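Side-chain contacts in 3-deoxy-D-manno-octulosonate 8-phosphate phosphatase KdsC (Haemophilus influenzae Rd, PDB 1K1E), which hydrolyses 3-deoxy-D-manno-octulosonate 8-phosphate to 3-deoxy-D-manno-octulosonate and inorganic phosphate, a step in lipopolysaccharide biosynthesis that uses magnesium as cofactor: residues L42-L47 with I52-L57; M151-L156 with S163-A168. All coordinates share one frame; numbering follows the deposited sequence.

Contact 1: L42-L47 with I52-L57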
loop_
_atom_site.group_PDB
_atom_site.type_symbol
_atom_site.label_atom_id
_atom_site.label_comp_id
_atom_site.label_asym_id
_atom_site.label_seq_id
_atom_site.Cartn_x
_atom_site.Cartn_y
_atom_site.Cartn_z
ATOM N N LEU A 42 -16.911 -7.701 5.752
ATOM C CA LEU A 42 -18.017 -8.574 5.403
ATOM C C LEU A 42 -17.911 -9.935 6.133
ATOM O O LEU A 42 -18.918 -10.519 6.522
ATOM C CB LEU A 42 -18.061 -8.808 3.893
ATOM C CG LEU A 42 -19.191 -9.702 3.417
ATOM C CD1 LEU A 42 -20.501 -9.037 3.862
ATOM C CD2 LEU A 42 -19.161 -9.889 1.930
ATOM N N GLY A 43 -16.687 -10.426 6.324
ATOM C CA GLY A 43 -16.508 -11.680 7.037
ATOM C C GLY A 43 -17.021 -11.531 8.476
ATOM O O GLY A 43 -17.594 -12.492 9.065
ATOM N N ILE A 44 -16.748 -10.373 9.079
ATOM C CA ILE A 44 -17.162 -10.101 10.445
ATOM C C ILE A 44 -18.681 -10.143 10.500
ATOM O O ILE A 44 -19.246 -10.780 11.394
ATOM C CB ILE A 44 -16.611 -8.732 10.867
ATOM C CG1 ILE A 44 -15.137 -8.895 11.276
ATOM C CG2 ILE A 44 -17.370 -8.165 12.031
ATOM C CD1 ILE A 44 -14.382 -7.544 11.282
ATOM N N LYS A 45 -19.352 -9.510 9.532
ATOM C CA LYS A 45 -20.824 -9.523 9.564
ATOM C C LYS A 45 -21.343 -10.949 9.354
ATOM O O LYS A 45 -22.384 -11.316 9.910
ATOM C CB LYS A 45 -21.445 -8.649 8.460
ATOM C CG LYS A 45 -20.939 -7.211 8.444
ATOM C CD LYS A 45 -21.107 -6.569 9.831
ATOM C CE LYS A 45 -22.586 -6.479 10.282
ATOM N NZ LYS A 45 -22.693 -6.057 11.731
ATOM N N MET A 46 -20.657 -11.709 8.479
ATOM C CA MET A 46 -21.104 -13.070 8.202
ATOM C C MET A 46 -21.021 -13.864 9.472
ATOM O O MET A 46 -21.887 -14.666 9.774
ATOM C CB MET A 46 -20.248 -13.689 7.086
ATOM C CG MET A 46 -20.609 -13.129 5.763
ATOM S SD MET A 46 -19.445 -13.603 4.516
ATOM C CE MET A 46 -20.492 -13.274 2.938
ATOM N N LEU A 47 -19.957 -13.654 10.237
ATOM C CA LEU A 47 -19.864 -14.398 11.460
ATOM C C LEU A 47 -20.995 -14.112 12.419
ATOM O O LEU A 47 -21.641 -15.032 12.906
ATOM C CB LEU A 47 -18.535 -14.137 12.205
ATOM C CG LEU A 47 -17.238 -14.650 11.521
ATOM C CD1 LEU A 47 -16.001 -14.314 12.367
ATOM C CD2 LEU A 47 -17.295 -16.199 11.356
ATOM N N ILE A 52 -21.919 -16.261 15.486
ATOM C CA ILE A 52 -20.578 -16.327 16.064
ATOM C C ILE A 52 -20.203 -14.899 16.407
ATOM O O ILE A 52 -20.052 -14.043 15.507
ATOM C CB ILE A 52 -19.627 -16.889 15.046
ATOM C CG1 ILE A 52 -20.010 -18.346 14.734
ATOM C CG2 ILE A 52 -18.193 -16.684 15.577
ATOM C CD1 ILE A 52 -19.195 -18.896 13.556
ATOM N N GLN A 53 -20.046 -14.591 17.692
ATOM C CA GLN A 53 -19.760 -13.203 17.992
ATOM C C GLN A 53 -18.341 -12.814 17.603
ATOM O O GLN A 53 -17.458 -13.691 17.500
ATOM C CB GLN A 53 -19.956 -12.980 19.467
ATOM C CG GLN A 53 -21.387 -13.345 19.905
ATOM C CD GLN A 53 -21.500 -13.289 21.441
ATOM O OE1 GLN A 53 -21.436 -12.216 22.034
ATOM N NE2 GLN A 53 -21.607 -14.442 22.061
ATOM N N VAL A 54 -18.120 -11.525 17.437
ATOM C CA VAL A 54 -16.771 -11.058 17.123
ATOM C C VAL A 54 -16.355 -9.975 18.132
ATOM O O VAL A 54 -17.136 -9.105 18.475
ATOM C CB VAL A 54 -16.687 -10.524 15.697
ATOM C CG1 VAL A 54 -15.306 -9.940 15.451
ATOM C CG2 VAL A 54 -17.086 -11.679 14.680
ATOM N N ALA A 55 -15.122 -10.044 18.615
ATOM C CA ALA A 55 -14.587 -9.033 19.536
ATOM C C ALA A 55 -13.241 -8.523 18.989
ATOM O O ALA A 55 -12.553 -9.246 18.240
ATOM C CB ALA A 55 -14.380 -9.610 20.939
ATOM N N VAL A 56 -12.919 -7.277 19.351
ATOM C CA VAL A 56 -11.669 -6.636 18.947
ATOM C C VAL A 56 -10.841 -6.426 20.210
ATOM O O VAL A 56 -11.359 -6.000 21.235
ATOM C CB VAL A 56 -11.997 -5.273 18.283
ATOM C CG1 VAL A 56 -10.710 -4.410 18.109
ATOM C CG2 VAL A 56 -12.742 -5.538 16.969
ATOM N N LEU A 57 -9.536 -6.690 20.117
ATOM C CA LEU A 57 -8.638 -6.554 21.249
ATOM C C LEU A 57 -7.466 -5.742 20.693
ATOM O O LEU A 57 -6.883 -6.139 19.712
ATOM C CB LEU A 57 -8.170 -7.944 21.663
ATOM C CG LEU A 57 -7.934 -8.299 23.130
ATOM C CD1 LEU A 57 -6.954 -9.423 23.149
ATOM C CD2 LEU A 57 -7.386 -7.140 23.960
#

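Contact 2: M151-L156 with S163-A168. With SO4 (sulfate ion), chain P.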
loop_
_atom_site.group_PDB
_atom_site.type_symbol
_atom_site.label_atom_id
_atom_site.label_comp_id
_atom_site.label_asym_id
_atom_site.label_seq_id
_atom_site.Cartn_x
_atom_site.Cartn_y
_atom_site.Cartn_z
ATOM N N MET A 151 -9.933 -16.599 7.467
ATOM C CA MET A 151 -10.299 -17.292 8.663
ATOM C C MET A 151 -11.824 -17.400 8.790
ATOM O O MET A 151 -12.362 -18.491 9.020
ATOM C CB MET A 151 -9.719 -16.563 9.901
ATOM C CG MET A 151 -10.127 -17.263 11.249
ATOM S SD MET A 151 -9.759 -16.119 12.607
ATOM C CE MET A 151 -10.789 -14.565 12.197
ATOM N N SER A 152 -12.563 -16.292 8.673
ATOM C CA SER A 152 -14.037 -16.452 8.835
ATOM C C SER A 152 -14.629 -17.413 7.834
ATOM O O SER A 152 -15.494 -18.236 8.170
ATOM C CB SER A 152 -14.789 -15.114 8.780
ATOM O OG SER A 152 -14.558 -14.425 7.573
ATOM N N ASP A 153 -14.161 -17.346 6.596
ATOM C CA ASP A 153 -14.654 -18.254 5.572
ATOM C C ASP A 153 -14.385 -19.695 6.030
ATOM O O ASP A 153 -15.238 -20.558 5.867
ATOM C CB ASP A 153 -13.905 -18.078 4.248
ATOM C CG ASP A 153 -14.368 -16.886 3.438
ATOM O OD1 ASP A 153 -13.672 -16.647 2.444
ATOM O OD2 ASP A 153 -15.390 -16.225 3.724
ATOM N N MET A 154 -13.185 -19.939 6.567
ATOM C CA MET A 154 -12.809 -21.305 6.998
ATOM C C MET A 154 -13.717 -21.787 8.109
ATOM O O MET A 154 -14.194 -22.950 8.091
ATOM C CB MET A 154 -11.372 -21.336 7.561
ATOM C CG MET A 154 -10.279 -21.199 6.547
ATOM S SD MET A 154 -8.667 -21.412 7.372
ATOM C CE MET A 154 -9.013 -22.813 8.343
ATOM N N ILE A 155 -13.923 -20.913 9.095
ATOM C CA ILE A 155 -14.798 -21.296 10.204
ATOM C C ILE A 155 -16.226 -21.588 9.705
ATOM O O ILE A 155 -16.812 -22.607 10.043
ATOM C CB ILE A 155 -14.828 -20.177 11.294
ATOM C CG1 ILE A 155 -13.412 -20.000 11.864
ATOM C CG2 ILE A 155 -15.863 -20.560 12.400
ATOM C CD1 ILE A 155 -13.230 -18.819 12.835
ATOM N N LEU A 156 -16.798 -20.665 8.941
ATOM C CA LEU A 156 -18.145 -20.876 8.422
ATOM C C LEU A 156 -18.264 -22.111 7.545
ATOM O O LEU A 156 -19.288 -22.834 7.571
ATOM C CB LEU A 156 -18.625 -19.651 7.643
ATOM C CG LEU A 156 -18.859 -18.423 8.534
ATOM C CD1 LEU A 156 -18.999 -17.167 7.714
ATOM C CD2 LEU A 156 -20.114 -18.646 9.379
ATOM N N SER A 163 -22.564 -21.454 2.358
ATOM C CA SER A 163 -23.486 -20.863 1.385
ATOM C C SER A 163 -23.735 -19.345 1.491
ATOM O O SER A 163 -24.083 -18.741 0.477
ATOM C CB SER A 163 -24.846 -21.631 1.359
ATOM O OG SER A 163 -25.643 -21.309 2.486
ATOM N N VAL A 164 -23.522 -18.728 2.659
ATOM C CA VAL A 164 -23.710 -17.280 2.813
ATOM C C VAL A 164 -22.644 -16.532 1.987
ATOM O O VAL A 164 -22.854 -15.403 1.518
ATOM C CB VAL A 164 -23.608 -16.872 4.337
ATOM C CG1 VAL A 164 -22.135 -16.945 4.820
ATOM C CG2 VAL A 164 -24.176 -15.479 4.565
ATOM N N PHE A 165 -21.485 -17.156 1.789
ATOM C CA PHE A 165 -20.490 -16.434 0.990
ATOM C C PHE A 165 -20.231 -17.051 -0.363
ATOM O O PHE A 165 -19.735 -16.355 -1.235
ATOM C CB PHE A 165 -19.174 -16.261 1.753
ATOM C CG PHE A 165 -18.475 -17.549 2.117
ATOM C CD1 PHE A 165 -17.850 -18.321 1.157
ATOM C CD2 PHE A 165 -18.377 -17.936 3.465
ATOM C CE1 PHE A 165 -17.122 -19.468 1.525
ATOM C CE2 PHE A 165 -17.629 -19.097 3.812
ATOM C CZ PHE A 165 -17.020 -19.828 2.825
ATOM N N ASP A 166 -20.545 -18.329 -0.553
ATOM C CA ASP A 166 -20.259 -18.917 -1.849
ATOM C C ASP A 166 -21.401 -19.056 -2.811
ATOM O O ASP A 166 -21.231 -19.642 -3.872
ATOM C CB ASP A 166 -19.513 -20.238 -1.737
ATOM C CG ASP A 166 -20.332 -21.339 -1.138
ATOM O OD1 ASP A 166 -19.710 -22.328 -0.720
ATOM O OD2 ASP A 166 -21.563 -21.234 -1.078
ATOM N N THR A 167 -22.555 -18.523 -2.440
ATOM C CA THR A 167 -23.687 -18.504 -3.361
ATOM C C THR A 167 -24.459 -17.202 -3.338
ATOM O O THR A 167 -24.607 -16.544 -2.280
ATOM C CB THR A 167 -24.735 -19.675 -3.119
ATOM O OG1 THR A 167 -25.425 -19.501 -1.863
ATOM C CG2 THR A 167 -24.046 -21.021 -3.213
ATOM N N ALA A 168 -24.991 -16.840 -4.504
ATOM C CA ALA A 168 -25.815 -15.627 -4.632
ATOM C C ALA A 168 -27.066 -15.773 -3.766
ATOM O O ALA A 168 -27.435 -14.865 -3.053
ATOM C CB ALA A 168 -26.221 -15.389 -6.097
HETATM S S SO4 P . -26.662 -19.719 -6.569
HETATM O O1 SO4 P . -25.227 -19.864 -6.217
HETATM O O2 SO4 P . -27.343 -21.069 -6.570
HETATM O O3 SO4 P . -26.678 -19.115 -7.920
HETATM O O4 SO4 P . -27.350 -18.852 -5.576
#

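Contact 1: L42-L47 with I52-L57
Leu47, in the last part of helix 38-49, and Ile52, just ahead of strand 53-58, bring the two backbones closest, with 5.0 Å between Leu47 CA and Ile52 CA. Farther along the strand the chains diverge, and Ile44 CA lies 6.8 Å from Val54 CA. The narrow end is pinned by one backbone hydrogen bond, from Ile52 N to Leu47 O at 2.9 Å. Its N-H points fairly straight at the oxygen (157°), but the nitrogen stands 40° above the carbonyl plane, so the bond misses the lone-pair direction.

The side-chain contacts are apolar. Leu47 has CG beside its backbone N and anti to the carbonyl carbon (chi1 -67°), and its two methyls go to different partners. Leu47 CD1 meets Val54 CG2 at 3.7 Å, the two side chains crossing at about a right angle. Leu47 CD2 reaches the end of the isoleucine, 4.0 Å from Ile52 CD1. Val54 CG2 also approaches the leucine stem, 3.8 Å from Leu47 CB, so one methyl of the valine rests against both the base and an end of Leu47. Its other methyl, Val54 CG1, is a looser neighbour of the preceding turn, 4.3 Å from Ile44 CG1.

All four residues are buried, and Leu47 continues inward onto Val11 of strand 10-14. Lys45, a probable substrate-binding residue by similarity, turns its CB away from the strand, and its NZ is hydrogen-bonded to Leu72 O. Strand 53-58 runs parallel to and beside strand 10-14, so helix 38-49, packed on the sheet and turning directly into the strand, is the helix of a beta-alpha-beta crossover in the Rossmann-like core of the haloacid dehalogenase fold, with the hairpin 23-37 inserted ahead of it.

Contact 2: M151-L156 with S163-A168
Asp153 and Phe165 mark the closest backbone approach of helix 147-158 to the short helix 163-166, 7.6 Å between Asp153 CA and Phe165 CA, a spacing bridged by side chains. The Phe165 ring lies against both Asp153 and Leu156. Asp153 OD2 sits over one ring face, offset toward the rim and 3.5 Å from Phe165 CD2, with the carboxylate and ring planes 31° apart. The carboxylate has its polar partners outside the segments: OD2 in a salt bridge with Arg149 NE, OD1 hydrogen-bonded to Tyr130 OH of the second subunit. Leu156 CB meets the ring edge, 4.0 Å from Phe165 CE2, and Leu156 CD1 touches Val164 CG1 at 4.3 Å.

The far end turns on Thr167, whose OG1 donates to Ser163 O at 2.8 Å and also caps Gly170 N, making it the N-cap of helix 168-174. There a sulfate, probably from crystallisation, is hydrogen-bonded to Gln169 N and, weakly, to Ala168 N. Helix 163-166 packs on both helix 147-158 and helix 38-49, where Phe165 touches Met46, beside Tyr130 of the second subunit, while Met151 and Ile155 of helix 147-158 touch Val11 of strand 10-14.

How the contacts relate
From the N terminus, contact 1 closes first, across the helix end and turn of residues 48-51 that lead helix 38-49 into strand 53-58. The chain then completes most of the parallel sheet before contact 2 closes the helix end and loop of residues 157-162. The two contacts are therefore in series and neither nest nor cross, yet they touch. Leu47 CG lies 3.7 Å from Ser152 CB, joining helix 38-49 to helix 147-158, and Met46 CE lies 3.5 Å from Phe165 CB, joining helix 38-49 to helix 163-166. Both also meet Ser109 of the second subunit: Met46 packs on it, and Phe165 O is hydrogen-bonded to its OG.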